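Long-range contact in avirulence protein AvrP123 (Melampsora lini, PDB 5VJJ), which binds zinc ions as an effector of the flax rust fungus, possibly acts in the nucleus, and is recognised by the flax disease resistance protein P: residues Q26-V31 with E52-R57. Numbering follows the deposited sequence.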
ATOM      1  N   GLN A  26       0.558   4.215 -13.503  1.00 16.43           N
ATOM      2  CA  GLN A  26      -0.027   5.477 -13.074  1.00 22.69           C
ATOM      3  C   GLN A  26       0.562   5.821 -11.715  1.00 21.16           C
ATOM      4  O   GLN A  26       1.122   4.949 -11.043  1.00 24.16           O
ATOM      5  CB  GLN A  26      -1.559   5.401 -13.003  1.00 23.07           C
ATOM      6  CG  GLN A  26      -2.089   4.253 -12.161  1.00 43.73           C
ATOM      7  CD  GLN A  26      -3.601   4.137 -12.222  1.00 21.02           C
ATOM      8  OE1 GLN A  26      -4.138   3.141 -12.705  1.00 60.87           O
ATOM      9  NE2 GLN A  26      -4.295   5.155 -11.728  1.00 26.52           N
ATOM     10  N   PRO A  27       0.480   7.079 -11.292  1.00 24.45           N
ATOM     11  CA  PRO A  27       1.003   7.445  -9.972  1.00 26.91           C
ATOM     12  C   PRO A  27       0.282   6.675  -8.879  1.00 44.14           C
ATOM     13  O   PRO A  27      -0.850   6.213  -9.083  1.00 25.69           O
ATOM     14  CB  PRO A  27       0.718   8.954  -9.872  1.00 19.00           C
ATOM     15  CG  PRO A  27       0.493   9.409 -11.276  1.00 24.51           C
ATOM     16  CD  PRO A  27      -0.086   8.239 -12.006  1.00 27.54           C
ATOM     17  N   PRO A  28       0.897   6.504  -7.712  1.00 40.94           N
ATOM     18  CA  PRO A  28       0.178   5.868  -6.603  1.00 29.90           C
ATOM     19  C   PRO A  28      -1.054   6.674  -6.224  1.00 18.98           C
ATOM     20  O   PRO A  28      -1.037   7.905  -6.231  1.00 27.01           O
ATOM     21  CB  PRO A  28       1.211   5.845  -5.469  1.00 18.21           C
ATOM     22  CG  PRO A  28       2.532   6.008  -6.131  1.00 17.82           C
ATOM     23  CD  PRO A  28       2.289   6.829  -7.357  1.00 18.73           C
ATOM     24  N   PHE A  29      -2.134   5.967  -5.895  1.00 25.83           N
ATOM     25  CA  PHE A  29      -3.384   6.599  -5.501  1.00 17.74           C
ATOM     26  C   PHE A  29      -3.896   6.008  -4.194  1.00 17.87           C
ATOM     27  O   PHE A  29      -3.737   4.815  -3.923  1.00 27.84           O
ATOM     28  CB  PHE A  29      -4.451   6.453  -6.594  1.00 17.68           C
ATOM     29  CG  PHE A  29      -4.735   5.034  -6.997  1.00 34.77           C
ATOM     30  CD1 PHE A  29      -3.931   4.388  -7.923  1.00 30.70           C
ATOM     31  CD2 PHE A  29      -5.821   4.353  -6.468  1.00 17.16           C
ATOM     32  CE1 PHE A  29      -4.197   3.087  -8.303  1.00 41.85           C
ATOM     33  CE2 PHE A  29      -6.095   3.052  -6.848  1.00 16.72           C
ATOM     34  CZ  PHE A  29      -5.282   2.419  -7.765  1.00 33.25           C
ATOM     35  N   GLY A  30      -4.522   6.863  -3.390  1.00 27.05           N
ATOM     36  CA  GLY A  30      -5.014   6.434  -2.095  1.00 32.48           C
ATOM     37  C   GLY A  30      -6.154   5.438  -2.208  1.00 32.39           C
ATOM     38  O   GLY A  30      -6.927   5.440  -3.163  1.00 25.06           O
ATOM     39  N   VAL A  31      -6.261   4.572  -1.201  1.00 36.07           N
ATOM     40  CA  VAL A  31      -7.263   3.515  -1.174  1.00 19.97           C
ATOM     41  C   VAL A  31      -7.611   3.198   0.274  1.00 22.98           C
ATOM     42  O   VAL A  31      -6.925   3.613   1.209  1.00 23.73           O
ATOM     43  CB  VAL A  31      -6.784   2.225  -1.888  1.00 17.76           C
ATOM     44  CG1 VAL A  31      -6.768   2.419  -3.385  1.00 17.40           C
ATOM     45  CG2 VAL A  31      -5.412   1.807  -1.380  1.00 26.27           C
ATOM     46  N   GLU A  52      -1.957   3.396   0.021  1.00 29.80           N
ATOM     47  CA  GLU A  52      -1.835   3.693  -1.399  1.00 36.90           C
ATOM     48  C   GLU A  52      -1.735   2.396  -2.183  1.00 41.90           C
ATOM     49  O   GLU A  52      -1.207   1.394  -1.693  1.00 31.61           O
ATOM     50  CB  GLU A  52      -0.599   4.552  -1.717  1.00 40.88           C
ATOM     51  CG  GLU A  52      -0.678   5.986  -1.252  1.00 68.40           C
ATOM     52  CD  GLU A  52       0.522   6.790  -1.704  1.00 57.51           C
ATOM     53  OE1 GLU A  52       1.584   6.177  -1.957  1.00 36.15           O
ATOM     54  OE2 GLU A  52       0.398   8.030  -1.810  1.00 56.34           O
ATOM     55  N   GLN A  53      -2.231   2.433  -3.415  1.00 22.46           N
ATOM     56  CA  GLN A  53      -2.167   1.300  -4.322  1.00 31.07           C
ATOM     57  C   GLN A  53      -1.210   1.613  -5.462  1.00 32.27           C
ATOM     58  O   GLN A  53      -1.170   2.745  -5.965  1.00 22.14           O
ATOM     59  CB  GLN A  53      -3.549   0.955  -4.872  1.00 49.91           C
ATOM     60  CG  GLN A  53      -3.565  -0.283  -5.746  1.00 26.01           C
ATOM     61  CD  GLN A  53      -4.973  -0.742  -6.059  1.00 25.72           C
ATOM     62  OE1 GLN A  53      -5.934  -0.301  -5.430  1.00 36.71           O
ATOM     63  NE2 GLN A  53      -5.104  -1.624  -7.041  1.00 28.12           N
ATOM     64  N   TYR A  54      -0.430   0.608  -5.854  1.00 23.60           N
ATOM     65  CA  TYR A  54       0.573   0.745  -6.898  1.00 29.15           C
ATOM     66  C   TYR A  54       0.184  -0.131  -8.077  1.00 36.84           C
ATOM     67  O   TYR A  54      -0.094  -1.321  -7.906  1.00 38.16           O
ATOM     68  CB  TYR A  54       1.960   0.361  -6.381  1.00 28.28           C
ATOM     69  CG  TYR A  54       2.385   1.142  -5.157  1.00 36.36           C
ATOM     70  CD1 TYR A  54       2.842   2.450  -5.268  1.00 36.80           C
ATOM     71  CD2 TYR A  54       2.326   0.574  -3.891  1.00 39.58           C
ATOM     72  CE1 TYR A  54       3.229   3.170  -4.149  1.00 32.63           C
ATOM     73  CE2 TYR A  54       2.709   1.286  -2.767  1.00 28.85           C
ATOM     74  CZ  TYR A  54       3.160   2.580  -2.902  1.00 28.94           C
ATOM     75  OH  TYR A  54       3.540   3.287  -1.789  1.00 52.58           O
ATOM     76  N   MET A  55       0.143   0.472  -9.261  1.00 33.22           N
ATOM     77  CA  MET A  55      -0.105  -0.227 -10.514  1.00 20.70           C
ATOM     78  C   MET A  55       1.184  -0.199 -11.320  1.00 21.09           C
ATOM     79  O   MET A  55       1.730   0.878 -11.582  1.00 35.97           O
ATOM     80  CB  MET A  55      -1.242   0.434 -11.296  1.00 20.05           C
ATOM     81  CG  MET A  55      -2.624   0.253 -10.686  1.00 39.71           C
ATOM     82  SD  MET A  55      -3.254  -1.408 -10.983  1.00 43.29           S
ATOM     83  CE  MET A  55      -5.016  -1.120 -10.885  1.00 56.33           C
ATOM     84  N   TYR A  56       1.673  -1.373 -11.706  1.00 20.75           N
ATOM     85  CA  TYR A  56       2.910  -1.450 -12.462  1.00 23.47           C
ATOM     86  C   TYR A  56       2.870  -2.660 -13.386  1.00 34.74           C
ATOM     87  O   TYR A  56       1.958  -3.487 -13.333  1.00 27.60           O
ATOM     88  CB  TYR A  56       4.117  -1.509 -11.526  1.00 52.96           C
ATOM     89  CG  TYR A  56       3.955  -2.505 -10.409  1.00 32.57           C
ATOM     90  CD1 TYR A  56       3.439  -2.122  -9.182  1.00 32.75           C
ATOM     91  CD2 TYR A  56       4.316  -3.834 -10.582  1.00 26.65           C
ATOM     92  CE1 TYR A  56       3.291  -3.032  -8.157  1.00 28.60           C
ATOM     93  CE2 TYR A  56       4.175  -4.744  -9.564  1.00 34.51           C
ATOM     94  CZ  TYR A  56       3.663  -4.343  -8.353  1.00 38.84           C
ATOM     95  OH  TYR A  56       3.518  -5.262  -7.331  1.00 23.66           O
ATOM     96  N   ARG A  57       3.880  -2.741 -14.249  1.00 21.38           N
ATOM     97  CA  ARG A  57       4.015  -3.796 -15.250  1.00 22.79           C
ATOM     98  C   ARG A  57       5.388  -4.425 -15.042  1.00 21.87           C
ATOM     99  O   ARG A  57       6.381  -3.946 -15.587  1.00 22.29           O
ATOM    100  CB  ARG A  57       3.858  -3.233 -16.663  1.00 22.50           C
ATOM    101  CG  ARG A  57       3.955  -4.270 -17.785  1.00 34.27           C
ATOM    102  CD  ARG A  57       2.616  -4.936 -18.043  1.00 43.67           C
ATOM    103  NE  ARG A  57       1.700  -4.063 -18.774  1.00 49.06           N
ATOM    104  CZ  ARG A  57       1.495  -4.104 -20.090  1.00 60.90           C
ATOM    105  NH1 ARG A  57       2.131  -4.985 -20.856  1.00 37.23           N
ATOM    106  NH2 ARG A  57       0.639  -3.260 -20.645  1.00 52.14           N
TER
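Phe29 and Gln53 face each other as an antiparallel hydrogen-bonded pair whose two bonds are unequal. Gln53 N donates to Phe29 O over 2.9 Å, nearly straight and in the carbonyl plane, whereas the return bond from Phe29 N to Gln53 O is weak at 3.4 Å. Phe29 O also receives a CA-H...O contact from Glu52, and Gln53 O one from Pro28. On the same side of the sheet the two side chains run alongside each other. Phe29 CG takes the crowded position between backbone N and carbonyl carbon (chi1 56°), which lays the ring beside the neighbouring strand. Gln53 CB sits over one ring face, a CH-pi contact 4.0 Å from the centroid, while the extended chain, CG anti to the backbone N (chi1 -176°), carries its amide to the ring tip, 3.6 Å from CD to Phe29 CZ. Ring and amide planes are inclined by 37°. Met55 CG meets the ring edge at Phe29 CE1 and lies beside the Gln26 side chain, whose OE1 is 3.8 Å away. Val31 crosses Gln53 at about a right angle, placing Val31 CG1 3.5 Å from Gln53 OE1. On the other face Pro28 CG abuts the edge of the Tyr54 ring at CE1 (3.5 Å), and the extended Glu52 brings OE1 against Pro28 CB.

Farther out, Ser65 OG of strand 64-69 hydrogen-bonds Gln53 NE2, fixing the amide end, and also Tyr54 O. His66 packs its ring against Tyr54, and Val31 touches Val67. The arrangement is a short edge strand, 29-30, laid on the central strand of a three-stranded antiparallel sheet; just beyond Val31 follows Cys33, a ligand of the zinc site completed by Cys47, Cys69 and His73.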